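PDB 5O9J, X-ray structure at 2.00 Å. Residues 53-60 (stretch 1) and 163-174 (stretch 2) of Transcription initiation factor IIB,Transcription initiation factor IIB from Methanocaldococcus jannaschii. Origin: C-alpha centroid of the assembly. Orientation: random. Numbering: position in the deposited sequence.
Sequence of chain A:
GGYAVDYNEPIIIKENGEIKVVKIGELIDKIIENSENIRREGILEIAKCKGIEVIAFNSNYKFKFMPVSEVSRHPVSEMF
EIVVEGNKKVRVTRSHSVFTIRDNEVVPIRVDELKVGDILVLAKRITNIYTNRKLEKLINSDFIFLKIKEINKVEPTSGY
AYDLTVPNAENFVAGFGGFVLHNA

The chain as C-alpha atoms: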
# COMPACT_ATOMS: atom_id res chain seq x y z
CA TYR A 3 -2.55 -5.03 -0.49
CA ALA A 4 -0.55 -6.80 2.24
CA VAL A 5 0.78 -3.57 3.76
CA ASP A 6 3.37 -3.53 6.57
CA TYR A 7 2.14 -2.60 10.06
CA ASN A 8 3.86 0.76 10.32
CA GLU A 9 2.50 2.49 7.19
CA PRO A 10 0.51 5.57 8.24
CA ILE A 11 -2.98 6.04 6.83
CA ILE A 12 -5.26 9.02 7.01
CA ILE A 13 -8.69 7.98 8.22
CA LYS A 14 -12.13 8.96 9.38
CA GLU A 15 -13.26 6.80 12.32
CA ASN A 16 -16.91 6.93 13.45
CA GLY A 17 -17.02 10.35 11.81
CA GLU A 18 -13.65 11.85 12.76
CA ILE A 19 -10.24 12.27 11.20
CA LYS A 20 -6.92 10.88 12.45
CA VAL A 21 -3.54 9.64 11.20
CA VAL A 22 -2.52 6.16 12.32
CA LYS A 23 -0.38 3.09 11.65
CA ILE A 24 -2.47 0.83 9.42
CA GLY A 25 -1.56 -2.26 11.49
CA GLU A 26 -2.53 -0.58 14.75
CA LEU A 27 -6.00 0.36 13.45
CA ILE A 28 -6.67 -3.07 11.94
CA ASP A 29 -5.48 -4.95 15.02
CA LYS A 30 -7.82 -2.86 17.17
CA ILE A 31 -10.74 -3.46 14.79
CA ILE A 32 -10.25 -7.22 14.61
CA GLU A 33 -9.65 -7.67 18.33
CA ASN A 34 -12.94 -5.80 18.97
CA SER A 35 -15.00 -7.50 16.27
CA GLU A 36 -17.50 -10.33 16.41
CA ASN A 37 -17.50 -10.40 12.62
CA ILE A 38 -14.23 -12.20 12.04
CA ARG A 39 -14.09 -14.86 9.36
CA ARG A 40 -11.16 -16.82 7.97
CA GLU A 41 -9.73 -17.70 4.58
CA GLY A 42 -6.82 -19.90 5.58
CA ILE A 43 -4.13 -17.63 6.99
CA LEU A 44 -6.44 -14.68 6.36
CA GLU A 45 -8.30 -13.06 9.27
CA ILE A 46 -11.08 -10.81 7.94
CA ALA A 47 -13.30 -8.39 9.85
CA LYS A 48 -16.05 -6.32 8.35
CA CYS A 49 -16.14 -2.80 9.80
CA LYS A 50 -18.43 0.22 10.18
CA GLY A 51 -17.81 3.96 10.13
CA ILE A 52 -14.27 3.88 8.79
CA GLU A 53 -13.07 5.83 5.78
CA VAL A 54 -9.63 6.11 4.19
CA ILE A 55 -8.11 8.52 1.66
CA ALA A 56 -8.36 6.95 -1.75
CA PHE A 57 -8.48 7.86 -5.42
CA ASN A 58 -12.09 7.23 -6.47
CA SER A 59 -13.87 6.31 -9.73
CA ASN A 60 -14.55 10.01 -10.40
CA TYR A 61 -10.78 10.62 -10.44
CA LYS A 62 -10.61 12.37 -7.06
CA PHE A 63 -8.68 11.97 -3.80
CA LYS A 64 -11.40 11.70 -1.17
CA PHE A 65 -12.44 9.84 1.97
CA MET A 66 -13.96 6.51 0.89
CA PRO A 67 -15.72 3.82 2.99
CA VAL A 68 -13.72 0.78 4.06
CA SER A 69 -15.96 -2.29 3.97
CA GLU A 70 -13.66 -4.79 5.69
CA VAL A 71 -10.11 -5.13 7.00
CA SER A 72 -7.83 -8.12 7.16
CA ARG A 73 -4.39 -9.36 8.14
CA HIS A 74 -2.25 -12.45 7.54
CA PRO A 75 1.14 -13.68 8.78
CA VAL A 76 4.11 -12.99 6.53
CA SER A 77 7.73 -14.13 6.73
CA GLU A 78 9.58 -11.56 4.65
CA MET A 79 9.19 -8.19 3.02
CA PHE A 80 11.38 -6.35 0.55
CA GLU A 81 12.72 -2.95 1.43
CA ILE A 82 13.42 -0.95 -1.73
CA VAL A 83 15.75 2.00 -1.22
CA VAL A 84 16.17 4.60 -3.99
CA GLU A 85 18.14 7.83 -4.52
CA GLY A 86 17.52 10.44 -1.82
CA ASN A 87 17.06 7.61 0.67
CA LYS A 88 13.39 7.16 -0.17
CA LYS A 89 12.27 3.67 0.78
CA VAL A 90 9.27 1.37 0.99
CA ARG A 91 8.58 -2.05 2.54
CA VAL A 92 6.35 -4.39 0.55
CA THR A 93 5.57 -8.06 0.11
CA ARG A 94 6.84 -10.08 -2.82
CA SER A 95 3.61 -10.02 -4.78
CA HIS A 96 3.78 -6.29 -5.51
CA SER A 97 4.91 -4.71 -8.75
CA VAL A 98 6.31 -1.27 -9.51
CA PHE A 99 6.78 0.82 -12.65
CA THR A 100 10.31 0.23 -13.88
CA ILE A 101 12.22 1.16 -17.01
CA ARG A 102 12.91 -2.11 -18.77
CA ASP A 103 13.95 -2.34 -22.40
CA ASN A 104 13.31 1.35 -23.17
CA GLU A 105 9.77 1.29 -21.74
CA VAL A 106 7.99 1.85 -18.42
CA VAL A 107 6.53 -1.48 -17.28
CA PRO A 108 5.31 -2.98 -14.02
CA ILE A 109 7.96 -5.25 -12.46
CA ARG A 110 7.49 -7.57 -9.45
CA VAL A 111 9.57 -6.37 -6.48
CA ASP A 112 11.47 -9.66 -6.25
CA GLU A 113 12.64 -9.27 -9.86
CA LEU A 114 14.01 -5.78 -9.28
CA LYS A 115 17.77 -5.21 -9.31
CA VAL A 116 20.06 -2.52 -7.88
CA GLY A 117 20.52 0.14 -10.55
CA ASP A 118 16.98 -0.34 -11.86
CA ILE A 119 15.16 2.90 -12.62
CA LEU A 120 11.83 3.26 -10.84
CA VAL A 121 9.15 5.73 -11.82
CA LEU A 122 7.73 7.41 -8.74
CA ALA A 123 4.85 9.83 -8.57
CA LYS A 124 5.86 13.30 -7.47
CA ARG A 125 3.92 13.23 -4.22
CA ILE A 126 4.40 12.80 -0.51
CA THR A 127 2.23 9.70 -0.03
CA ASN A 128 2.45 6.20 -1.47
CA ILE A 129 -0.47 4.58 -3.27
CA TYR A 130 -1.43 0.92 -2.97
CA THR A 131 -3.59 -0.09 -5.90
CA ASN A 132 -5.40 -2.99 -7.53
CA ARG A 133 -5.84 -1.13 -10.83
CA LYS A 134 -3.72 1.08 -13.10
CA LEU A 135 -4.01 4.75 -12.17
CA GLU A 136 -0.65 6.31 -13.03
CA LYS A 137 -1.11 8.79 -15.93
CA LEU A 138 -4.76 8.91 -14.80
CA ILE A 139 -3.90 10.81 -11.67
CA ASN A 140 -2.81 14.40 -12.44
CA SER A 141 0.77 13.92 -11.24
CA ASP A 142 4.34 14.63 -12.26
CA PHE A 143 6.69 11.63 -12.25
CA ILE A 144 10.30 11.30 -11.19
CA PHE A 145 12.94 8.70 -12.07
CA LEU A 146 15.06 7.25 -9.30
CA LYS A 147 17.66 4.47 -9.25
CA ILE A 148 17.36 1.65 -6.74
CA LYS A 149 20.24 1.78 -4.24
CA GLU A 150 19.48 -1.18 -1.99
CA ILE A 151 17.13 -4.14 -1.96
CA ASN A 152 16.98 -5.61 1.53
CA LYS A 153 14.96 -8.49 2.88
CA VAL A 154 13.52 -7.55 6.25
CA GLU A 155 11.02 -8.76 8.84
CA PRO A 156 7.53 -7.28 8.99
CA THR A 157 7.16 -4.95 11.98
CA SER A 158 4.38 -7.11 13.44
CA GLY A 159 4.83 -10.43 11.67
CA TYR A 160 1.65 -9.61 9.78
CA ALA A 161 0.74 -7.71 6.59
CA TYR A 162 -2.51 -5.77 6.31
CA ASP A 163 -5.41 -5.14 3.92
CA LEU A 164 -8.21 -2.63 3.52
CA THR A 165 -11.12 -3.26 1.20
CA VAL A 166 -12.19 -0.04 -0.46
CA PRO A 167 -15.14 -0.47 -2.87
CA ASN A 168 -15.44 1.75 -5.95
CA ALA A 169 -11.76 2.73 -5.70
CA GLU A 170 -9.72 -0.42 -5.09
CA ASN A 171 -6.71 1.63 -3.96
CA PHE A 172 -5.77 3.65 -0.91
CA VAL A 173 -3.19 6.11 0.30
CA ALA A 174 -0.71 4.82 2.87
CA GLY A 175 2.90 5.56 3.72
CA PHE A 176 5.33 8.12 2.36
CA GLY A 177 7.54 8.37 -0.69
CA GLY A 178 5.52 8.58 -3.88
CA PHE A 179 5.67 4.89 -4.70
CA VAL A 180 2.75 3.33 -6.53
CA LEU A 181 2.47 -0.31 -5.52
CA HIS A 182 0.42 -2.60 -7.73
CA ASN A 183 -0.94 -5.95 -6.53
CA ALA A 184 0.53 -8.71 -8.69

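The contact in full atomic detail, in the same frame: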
# COMPACT_ATOMS: atom_id res chain seq x y z
N GLU A 53 -13.36 5.34 7.12
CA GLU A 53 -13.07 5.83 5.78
C GLU A 53 -11.58 6.10 5.64
O GLU A 53 -10.93 6.54 6.59
CB GLU A 53 -13.88 7.09 5.49
CG GLU A 53 -15.37 6.96 5.76
CD GLU A 53 -16.18 8.11 5.18
OE1 GLU A 53 -15.65 9.24 5.07
OE2 GLU A 53 -17.36 7.87 4.82
N VAL A 54 -11.04 5.84 4.45
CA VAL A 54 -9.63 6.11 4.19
C VAL A 54 -9.49 7.00 2.96
O VAL A 54 -10.40 7.07 2.12
CB VAL A 54 -8.85 4.80 4.00
CG1 VAL A 54 -9.21 4.14 2.67
CG2 VAL A 54 -7.34 5.02 4.12
N ILE A 55 -8.37 7.71 2.85
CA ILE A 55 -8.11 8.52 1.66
C ILE A 55 -7.82 7.59 0.50
O ILE A 55 -6.94 6.74 0.58
CB ILE A 55 -6.93 9.50 1.84
CG1 ILE A 55 -7.28 10.55 2.88
CG2 ILE A 55 -6.59 10.16 0.51
CD1 ILE A 55 -8.53 11.37 2.54
N ALA A 56 -8.56 7.76 -0.58
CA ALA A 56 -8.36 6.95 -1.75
C ALA A 56 -8.67 7.77 -2.99
O ALA A 56 -9.30 8.82 -2.91
CB ALA A 56 -9.23 5.71 -1.70
N PHE A 57 -8.21 7.27 -4.13
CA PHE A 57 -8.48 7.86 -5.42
C PHE A 57 -9.71 7.20 -6.06
O PHE A 57 -9.64 6.06 -6.51
CB PHE A 57 -7.27 7.69 -6.31
CG PHE A 57 -7.40 8.34 -7.62
CD1 PHE A 57 -7.13 9.70 -7.78
CD2 PHE A 57 -7.84 7.61 -8.71
CE1 PHE A 57 -7.27 10.28 -9.02
CE2 PHE A 57 -7.98 8.19 -9.92
CZ PHE A 57 -7.69 9.52 -10.11
N ASN A 58 -10.84 7.90 -6.09
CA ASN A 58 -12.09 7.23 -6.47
C ASN A 58 -12.35 7.15 -7.98
O ASN A 58 -11.57 7.65 -8.79
CB ASN A 58 -13.28 7.90 -5.77
CG ASN A 58 -13.60 9.31 -6.31
OD1 ASN A 58 -12.92 9.85 -7.19
ND2 ASN A 58 -14.65 9.90 -5.76
N SER A 59 -13.47 6.51 -8.33
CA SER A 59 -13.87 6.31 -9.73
C SER A 59 -14.13 7.61 -10.49
O SER A 59 -14.15 7.62 -11.72
CB SER A 59 -15.12 5.42 -9.80
OG SER A 59 -14.88 4.15 -9.21
N ASN A 60 -14.36 8.70 -9.77
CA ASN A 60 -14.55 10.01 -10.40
C ASN A 60 -13.24 10.78 -10.47
O ASN A 60 -13.24 12.01 -10.63
CB ASN A 60 -15.60 10.82 -9.64
CG ASN A 60 -16.96 10.15 -9.64
OD1 ASN A 60 -17.27 9.35 -10.51
ND2 ASN A 60 -17.78 10.49 -8.64
N ASP A 163 -4.55 -5.42 5.07
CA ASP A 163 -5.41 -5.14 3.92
C ASP A 163 -6.62 -4.28 4.29
O ASP A 163 -7.27 -4.51 5.32
CB ASP A 163 -5.90 -6.44 3.30
CG ASP A 163 -5.04 -6.91 2.14
OD1 ASP A 163 -5.21 -6.38 1.02
OD2 ASP A 163 -4.18 -7.80 2.35
N LEU A 164 -6.93 -3.31 3.45
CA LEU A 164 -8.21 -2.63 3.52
C LEU A 164 -8.98 -3.01 2.27
O LEU A 164 -8.38 -3.24 1.22
CB LEU A 164 -8.04 -1.10 3.61
CG LEU A 164 -7.22 -0.52 4.76
CD1 LEU A 164 -7.03 0.98 4.59
CD2 LEU A 164 -7.87 -0.81 6.10
N THR A 165 -10.30 -3.11 2.38
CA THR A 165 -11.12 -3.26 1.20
C THR A 165 -11.88 -1.97 0.98
O THR A 165 -12.72 -1.57 1.80
CB THR A 165 -12.11 -4.44 1.30
OG1 THR A 165 -11.38 -5.67 1.43
CG2 THR A 165 -12.97 -4.52 0.04
N VAL A 166 -11.57 -1.30 -0.12
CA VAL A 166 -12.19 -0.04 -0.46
C VAL A 166 -12.95 -0.21 -1.77
O VAL A 166 -12.35 -0.21 -2.85
CB VAL A 166 -11.14 1.09 -0.59
CG1 VAL A 166 -11.82 2.43 -0.81
CG2 VAL A 166 -10.26 1.12 0.65
N PRO A 167 -14.27 -0.39 -1.69
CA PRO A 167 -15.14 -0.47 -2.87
C PRO A 167 -15.12 0.79 -3.72
O PRO A 167 -14.90 1.88 -3.20
CB PRO A 167 -16.54 -0.68 -2.26
CG PRO A 167 -16.40 -0.30 -0.80
CD PRO A 167 -15.00 -0.67 -0.44
N ASN A 168 -15.34 0.63 -5.02
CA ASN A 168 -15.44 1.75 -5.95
C ASN A 168 -14.18 2.63 -5.97
O ASN A 168 -14.26 3.82 -6.29
CB ASN A 168 -16.66 2.61 -5.62
CG ASN A 168 -17.96 1.82 -5.64
OD1 ASN A 168 -18.15 0.94 -6.48
ND2 ASN A 168 -18.84 2.10 -4.69
N ALA A 169 -13.04 2.03 -5.64
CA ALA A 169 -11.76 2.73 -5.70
C ALA A 169 -10.63 1.72 -5.84
O ALA A 169 -9.73 1.91 -6.66
CB ALA A 169 -11.56 3.60 -4.46
N GLU A 170 -10.69 0.66 -5.04
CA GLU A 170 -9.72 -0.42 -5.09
C GLU A 170 -8.26 0.07 -5.07
O GLU A 170 -7.38 -0.50 -5.71
CB GLU A 170 -9.97 -1.30 -6.31
CG GLU A 170 -11.33 -2.00 -6.26
CD GLU A 170 -11.48 -3.09 -7.30
OE1 GLU A 170 -10.48 -3.40 -7.99
OE2 GLU A 170 -12.60 -3.64 -7.43
N ASN A 171 -8.04 1.15 -4.32
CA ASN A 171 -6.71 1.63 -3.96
C ASN A 171 -6.85 2.34 -2.63
O ASN A 171 -7.97 2.56 -2.15
CB ASN A 171 -6.13 2.57 -5.03
CG ASN A 171 -6.88 3.89 -5.11
OD1 ASN A 171 -6.67 4.78 -4.29
ND2 ASN A 171 -7.76 4.01 -6.10
N PHE A 172 -5.73 2.68 -2.00
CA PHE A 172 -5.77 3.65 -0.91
C PHE A 172 -4.40 4.27 -0.69
O PHE A 172 -3.37 3.77 -1.18
CB PHE A 172 -6.30 3.02 0.39
CG PHE A 172 -5.52 1.84 0.88
CD1 PHE A 172 -4.44 2.00 1.73
CD2 PHE A 172 -5.90 0.55 0.53
CE1 PHE A 172 -3.73 0.90 2.20
CE2 PHE A 172 -5.22 -0.55 1.00
CZ PHE A 172 -4.12 -0.38 1.83
N VAL A 173 -4.40 5.38 0.02
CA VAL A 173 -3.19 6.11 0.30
C VAL A 173 -2.64 5.65 1.63
O VAL A 173 -3.39 5.60 2.61
CB VAL A 173 -3.46 7.63 0.31
CG1 VAL A 173 -2.31 8.35 0.93
CG2 VAL A 173 -3.73 8.12 -1.11
N ALA A 174 -1.36 5.30 1.66
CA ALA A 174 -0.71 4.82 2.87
C ALA A 174 0.79 4.91 2.73
O ALA A 174 1.35 4.44 1.74
CB ALA A 174 -1.13 3.40 3.17

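The axes of strands 53-57 and 171-174 approach to 4.7 Å. The strands cross at 112° between their N-to-C directions, and one backbone hydrogen bond joins them, Val173 N donating to Ile55 O at 2.9 Å and nearly straight. One residue further along, where Ala56 CA and Phe172 CA lie 4.3 Å apart, no such bond forms at Ala56; at Phe57 a side chain does the pairing.

That side chain is Asn171. Its CA-to-CB bond points sideways; chi1 at 68° (p) and chi2 at 79° place the amide nearer to stretch 1, where it bonds both the N-H and the C=O of Phe57: Phe57 N donates to Asn171 OD1 at 2.9 Å, and Asn171 ND2 donates to Phe57 O at 2.8 Å. A carboxamide has an acceptor oxygen beside a donor NH2, so it can match the N-H and C=O of one residue, and the side chain imitates a strand neighbour. The second hydrogen is available for a weak bond from Asn171 ND2 to Ala169 O at 2.9 Å, which ties the amide to its own loop. The end of the Phe57 side chain, chi1 t, leads away, and Asn171 ND2 lies at the edge of the ring, near its plane.

Small residues suit the close crossing. Ala56 CB lies 3.4 Å from Asn171 O, a carbonyl that the contact buries without any partner. Side-chain atoms hem in the same Ala56 CB: Asn171 OD1 at 3.8 Å, Ala169 CB at 4.2 Å and Val166 CG1 at 4.3 Å. Together they leave little room for anything beyond a methyl group.

Val54 points toward stretch 2 at chi1 p: CG1 sits 3.8 Å from Val166 CG2 and 3.9 Å from Phe172 CB, while CG2 reaches Leu164 CD1 at 4.1 Å. Both methyls lie near Leu164 and Phe172. The Phe172 ring itself, at chi1 p, leads away from stretch 1, so its CB rather than its ring meets the valine. Beside the backbone bond, Ile55 CG2 and Val173 CG2 touch at 3.9 Å, although the end of the isoleucine leads away.

In stretch 2, before strand 171-174, the loop 166-170 is closed by Glu170 N to Val166 O at 2.9 Å. Asn168 and Glu170 both adopt positive phi, and the turn presents Asn168 O to Ser59: Ser59 N makes a weak bond to it at 3.5 Å, and Ser59 OG, at chi1 m, lies 3.0 Å from the same Asn168 O.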